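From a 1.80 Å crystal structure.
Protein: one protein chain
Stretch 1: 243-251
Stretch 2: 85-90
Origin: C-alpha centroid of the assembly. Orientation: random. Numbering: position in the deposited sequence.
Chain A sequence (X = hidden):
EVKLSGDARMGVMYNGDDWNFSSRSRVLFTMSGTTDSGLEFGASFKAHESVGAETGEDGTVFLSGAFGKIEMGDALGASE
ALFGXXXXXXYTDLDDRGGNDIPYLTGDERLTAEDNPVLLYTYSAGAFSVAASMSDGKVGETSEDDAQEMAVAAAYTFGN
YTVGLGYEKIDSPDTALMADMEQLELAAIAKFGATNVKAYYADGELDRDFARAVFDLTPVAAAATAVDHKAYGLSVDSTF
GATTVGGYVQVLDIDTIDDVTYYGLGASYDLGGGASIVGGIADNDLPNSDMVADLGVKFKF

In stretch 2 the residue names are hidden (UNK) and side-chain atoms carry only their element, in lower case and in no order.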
ATOM      1  N   THR A 243      22.565  11.501 -26.190  1.00 28.72           N
ATOM      2  CA  THR A 243      23.417  11.604 -25.018  1.00 32.77           C
ATOM      3  C   THR A 243      23.286  12.887 -24.262  1.00 38.01           C
ATOM      4  O   THR A 243      23.482  13.956 -24.839  1.00 34.60           O
ATOM      5  CB  THR A 243      24.894  11.467 -25.400  1.00 29.34           C
ATOM      6  OG1 THR A 243      24.991  10.282 -26.178  1.00 38.80           O
ATOM      7  CG2 THR A 243      25.826  11.312 -24.213  1.00 36.27           C
ATOM      8  N   THR A 244      22.954  12.802 -22.982  1.00 27.70           N
ATOM      9  CA  THR A 244      23.037  13.973 -22.126  1.00 21.95           C
ATOM     10  C   THR A 244      24.208  13.703 -21.181  1.00 38.04           C
ATOM     11  O   THR A 244      24.444  12.552 -20.768  1.00 29.47           O
ATOM     12  CB  THR A 244      21.778  14.121 -21.363  1.00 27.11           C
ATOM     13  OG1 THR A 244      20.766  14.265 -22.365  1.00 30.63           O
ATOM     14  CG2 THR A 244      21.831  15.269 -20.355  1.00 22.16           C
ATOM     15  N   VAL A 245      24.984  14.754 -20.928  1.00 32.84           N
ATOM     16  CA  VAL A 245      26.144  14.739 -20.037  1.00 23.59           C
ATOM     17  C   VAL A 245      25.936  15.947 -19.140  1.00 30.46           C
ATOM     18  O   VAL A 245      25.425  16.982 -19.593  1.00 28.97           O
ATOM     19  CB  VAL A 245      27.456  14.877 -20.833  1.00 26.50           C
ATOM     20  CG1 VAL A 245      28.662  15.026 -19.917  1.00 42.06           C
ATOM     21  CG2 VAL A 245      27.688  13.586 -21.597  1.00 29.56           C
ATOM     22  N   GLY A 246      26.229  15.798 -17.844  1.00 30.97           N
ATOM     23  CA  GLY A 246      26.046  16.902 -16.924  1.00 28.37           C
ATOM     24  C   GLY A 246      26.678  16.677 -15.554  1.00 31.52           C
ATOM     25  O   GLY A 246      27.101  15.554 -15.235  1.00 29.24           O
ATOM     26  N   GLY A 247      26.711  17.722 -14.732  1.00 26.92           N
ATOM     27  CA  GLY A 247      27.290  17.602 -13.419  1.00 25.58           C
ATOM     28  C   GLY A 247      26.938  18.813 -12.616  1.00 36.99           C
ATOM     29  O   GLY A 247      26.350  19.750 -13.160  1.00 25.32           O
ATOM     30  N   TYR A 248      27.312  18.829 -11.335  1.00 23.62           N
ATOM     31  CA  TYR A 248      26.986  19.944 -10.471  1.00 20.94           C
ATOM     32  C   TYR A 248      28.080  20.042  -9.402  1.00 20.63           C
ATOM     33  O   TYR A 248      28.815  19.055  -9.188  1.00 21.90           O
ATOM     34  CB  TYR A 248      25.617  19.720  -9.791  1.00 21.56           C
ATOM     35  CG  TYR A 248      25.565  18.508  -8.855  1.00 25.21           C
ATOM     36  CD1 TYR A 248      25.977  18.665  -7.540  1.00 27.92           C
ATOM     37  CD2 TYR A 248      25.200  17.242  -9.294  1.00 24.90           C
ATOM     38  CE1 TYR A 248      26.029  17.576  -6.682  1.00 26.26           C
ATOM     39  CE2 TYR A 248      25.252  16.141  -8.432  1.00 31.70           C
ATOM     40  CZ  TYR A 248      25.670  16.312  -7.107  1.00 26.70           C
ATOM     41  OH  TYR A 248      25.751  15.258  -6.189  1.00 25.24           O
ATOM     42  N   VAL A 249      28.172  21.172  -8.712  1.00 24.77           N
ATOM     43  CA  VAL A 249      29.044  21.267  -7.541  1.00 27.74           C
ATOM     44  C   VAL A 249      28.334  22.231  -6.609  1.00 28.50           C
ATOM     45  O   VAL A 249      27.697  23.211  -7.024  1.00 24.37           O
ATOM     46  CB  VAL A 249      30.479  21.751  -7.939  1.00 30.76           C
ATOM     47  CG1 VAL A 249      30.472  23.163  -8.479  1.00 36.77           C
ATOM     48  CG2 VAL A 249      31.363  21.681  -6.702  1.00 29.16           C
ATOM     49  N   GLN A 250      28.314  21.892  -5.320  1.00 22.78           N
ATOM     50  CA  GLN A 250      27.643  22.708  -4.344  1.00 23.77           C
ATOM     51  C   GLN A 250      28.582  22.797  -3.146  1.00 25.06           C
ATOM     52  O   GLN A 250      29.417  21.895  -2.941  1.00 21.33           O
ATOM     53  CB  GLN A 250      26.363  22.084  -3.818  1.00 23.22           C
ATOM     54  CG  GLN A 250      25.457  21.529  -4.860  1.00 24.76           C
ATOM     55  CD  GLN A 250      24.066  21.386  -4.316  1.00 18.99           C
ATOM     56  OE1 GLN A 250      23.485  22.336  -3.818  1.00 23.92           O
ATOM     57  NE2 GLN A 250      23.449  20.225  -4.354  1.00 20.19           N
ATOM     58  N   VAL A 251      28.487  23.895  -2.405  1.00 29.03           N
ATOM     59  CA  VAL A 251      29.187  23.940  -1.144  1.00 26.98           C
ATOM     60  C   VAL A 251      28.221  24.491  -0.132  1.00 25.15           C
ATOM     61  O   VAL A 251      27.332  25.326  -0.373  1.00 26.27           O
ATOM     62  CB  VAL A 251      30.553  24.782  -1.157  1.00 33.15           C
ATOM     63  CG1 VAL A 251      30.936  25.128  -2.559  1.00 26.27           C
ATOM     64  CG2 VAL A 251      30.484  25.959  -0.241  1.00 32.70           C
ATOM     65  N   UNK A  85      15.877  21.732  -8.521  1.00 18.15           N
ATOM     66  CA  UNK A  85      17.154  21.172  -8.110  1.00 22.04           C
ATOM     67  C   UNK A  85      18.187  21.240  -9.204  1.00 32.84           C
ATOM     68  O   UNK A  85      17.872  21.616 -10.324  1.00 25.86           O
ATOM     69  o   UNK A  85      15.348  18.761  -6.244  1.00 22.22           O
ATOM     70  c   UNK A  85      16.968  19.697  -7.680  1.00 21.66           C
ATOM     71  c   UNK A  85      16.199  19.624  -6.364  1.00 22.97           C
ATOM     72  o   UNK A  85      16.396  20.456  -5.484  1.00 22.67           O
ATOM     73  N   UNK A  86      19.431  20.856  -8.933  1.00 21.52           N
ATOM     74  CA  UNK A  86      20.497  20.869  -9.911  1.00 19.15           C
ATOM     75  C   UNK A  86      20.389  19.554 -10.668  1.00 18.35           C
ATOM     76  O   UNK A  86      19.548  18.694 -10.330  1.00 21.62           O
ATOM     77  c   UNK A  86      23.546  22.188  -7.917  1.00 24.06           C
ATOM     78  c   UNK A  86      21.865  21.017  -9.201  1.00 18.02           C
ATOM     79  c   UNK A  86      21.828  23.585  -9.055  1.00 22.07           C
ATOM     80  c   UNK A  86      22.086  22.250  -8.335  1.00 21.20           C
ATOM     81  N   UNK A  87      21.206  19.381 -11.703  1.00 20.03           N
ATOM     82  CA  UNK A  87      21.190  18.191 -12.553  1.00 23.10           C
ATOM     83  C   UNK A  87      21.291  16.888 -11.747  1.00 35.01           C
ATOM     84  O   UNK A  87      22.228  16.706 -10.990  1.00 21.25           O
ATOM     85  o   UNK A  87      22.473  13.825 -17.025  1.00 38.33           O
ATOM     86  c   UNK A  87      23.387  16.167 -14.444  1.00 25.25           C
ATOM     87  c   UNK A  87      22.382  17.105 -14.552  1.00 24.26           C
ATOM     88  c   UNK A  87      22.358  18.273 -13.570  1.00 22.33           C
ATOM     89  c   UNK A  87      22.446  14.945 -16.235  1.00 32.01           C
ATOM     90  c   UNK A  87      21.433  15.872 -16.380  1.00 24.19           C
ATOM     91  c   UNK A  87      21.395  16.962 -15.527  1.00 29.11           C
ATOM     92  c   UNK A  87      23.425  15.075 -15.283  1.00 23.60           C
ATOM     93  N   UNK A  88      20.381  15.940 -11.942  1.00 24.04           N
ATOM     94  CA  UNK A  88      20.329  14.701 -11.204  1.00 23.00           C
ATOM     95  C   UNK A  88      21.264  13.711 -11.806  1.00 28.26           C
ATOM     96  O   UNK A  88      21.211  13.385 -12.993  1.00 25.13           O
ATOM     97  o   UNK A  88      16.449  13.179  -9.747  1.00 22.24           O
ATOM     98  o   UNK A  88      17.055  11.315 -10.557  1.00 28.96           O
ATOM     99  c   UNK A  88      18.742  12.943 -10.413  1.00 19.84           C
ATOM    100  c   UNK A  88      18.891  14.198 -11.215  1.00 19.61           C
ATOM    101  c   UNK A  88      17.310  12.461 -10.237  1.00 19.96           C
ATOM    102  N   UNK A  89      22.143  13.225 -10.954  1.00 20.98           N
ATOM    103  CA  UNK A  89      23.151  12.270 -11.358  1.00 19.79           C
ATOM    104  C   UNK A  89      22.837  10.883 -10.835  1.00 21.24           C
ATOM    105  O   UNK A  89      22.423  10.748  -9.671  1.00 25.75           O
ATOM    106  c   UNK A  89      24.516  12.781 -10.836  1.00 21.18           C
ATOM    107  c   UNK A  89      25.586  11.708 -11.041  1.00 20.32           C
ATOM    108  c   UNK A  89      24.880  14.082 -11.551  1.00 23.18           C
ATOM    109  N   UNK A  90      23.114   9.919 -11.737  1.00 18.46           N
ATOM    110  CA  UNK A  90      23.050   8.470 -11.570  1.00 17.42           C
ATOM    111  C   UNK A  90      21.650   7.860 -11.763  1.00 16.29           C
ATOM    112  O   UNK A  90      20.640   8.522 -11.520  1.00 21.52           O
TER

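Position 85 has four side-chain atoms, two carbons with the second carrying two oxygens, and they touch nothing on stretch 1. This is a short carboxylate, so D85. Its CA-to-CB bond points sideways. A charged group suits a partly exposed site outside the apolar contact, and its OD1 is hydrogen-bonded elsewhere in the structure.

Position 86 carries four carbons forked at the second, with no heteroatom. One terminal carbon of the fork lies 3.7 Å from CB of Y248 and 3.7 Å from CG of Q250. Four carbons branching one step beyond CB make this L86, and the terminal carbon in question is CD1. With chi1 in m and chi2 in t, the fork extends to the strand, where CD1 meets the aliphatic part of Q250 as well as the tyrosine. A buried site lined by carbon favours such a side chain.

At position 87 one carbon leads to a six-carbon ring bearing a single oxygen. A ring carbon approaches C of G246 at 3.5 Å and N of G247 at 3.7 Å, while the oxygen lies 3.7 Å from CG2 of T244. The phenol identifies Y87; the ring carbon is CD2 and the oxygen OH. Its ring reaches along the strand past the glycine backbone, and a CB built on G246 would stand 2.8 Å from CD2, a clash. The absence of a side chain there thus leaves room for the ring.

Position 88 shows three carbons in a row, the third carrying two oxygens, and none of these atoms touches stretch 1. This is E88, the longer carboxylate. Its CA-to-CB bond points away from the strand, and its exposed setting suits a charge.

Position 89 has three carbons, one bearing the other two, so the branch is at CB. One methyl comes within 3.8 Å of CE2 of Y248, near the plane of that ring and at its edge. The residue is V89, the methyl is CG2, and this compact apolar side chain fits a buried place beside the aromatic edge.

Position 90 has no side-chain atoms and makes no contact with stretch 1; it is G90. Its phi of 83° by itself favours glycine.

The contact works by close packing, partly between apolar side chains and partly of a ring against backbone, without a hydrogen bond between the stretches. L86 and V89 both touch Y248, whose CD2 also lies 3.5 Å from backbone O of Y87, while the Y87 side chain touches T244, G246 and G247. Together these contacts bury 372 Å², counting both sides.

Stretch 2, residues 85-90: DLYEVG
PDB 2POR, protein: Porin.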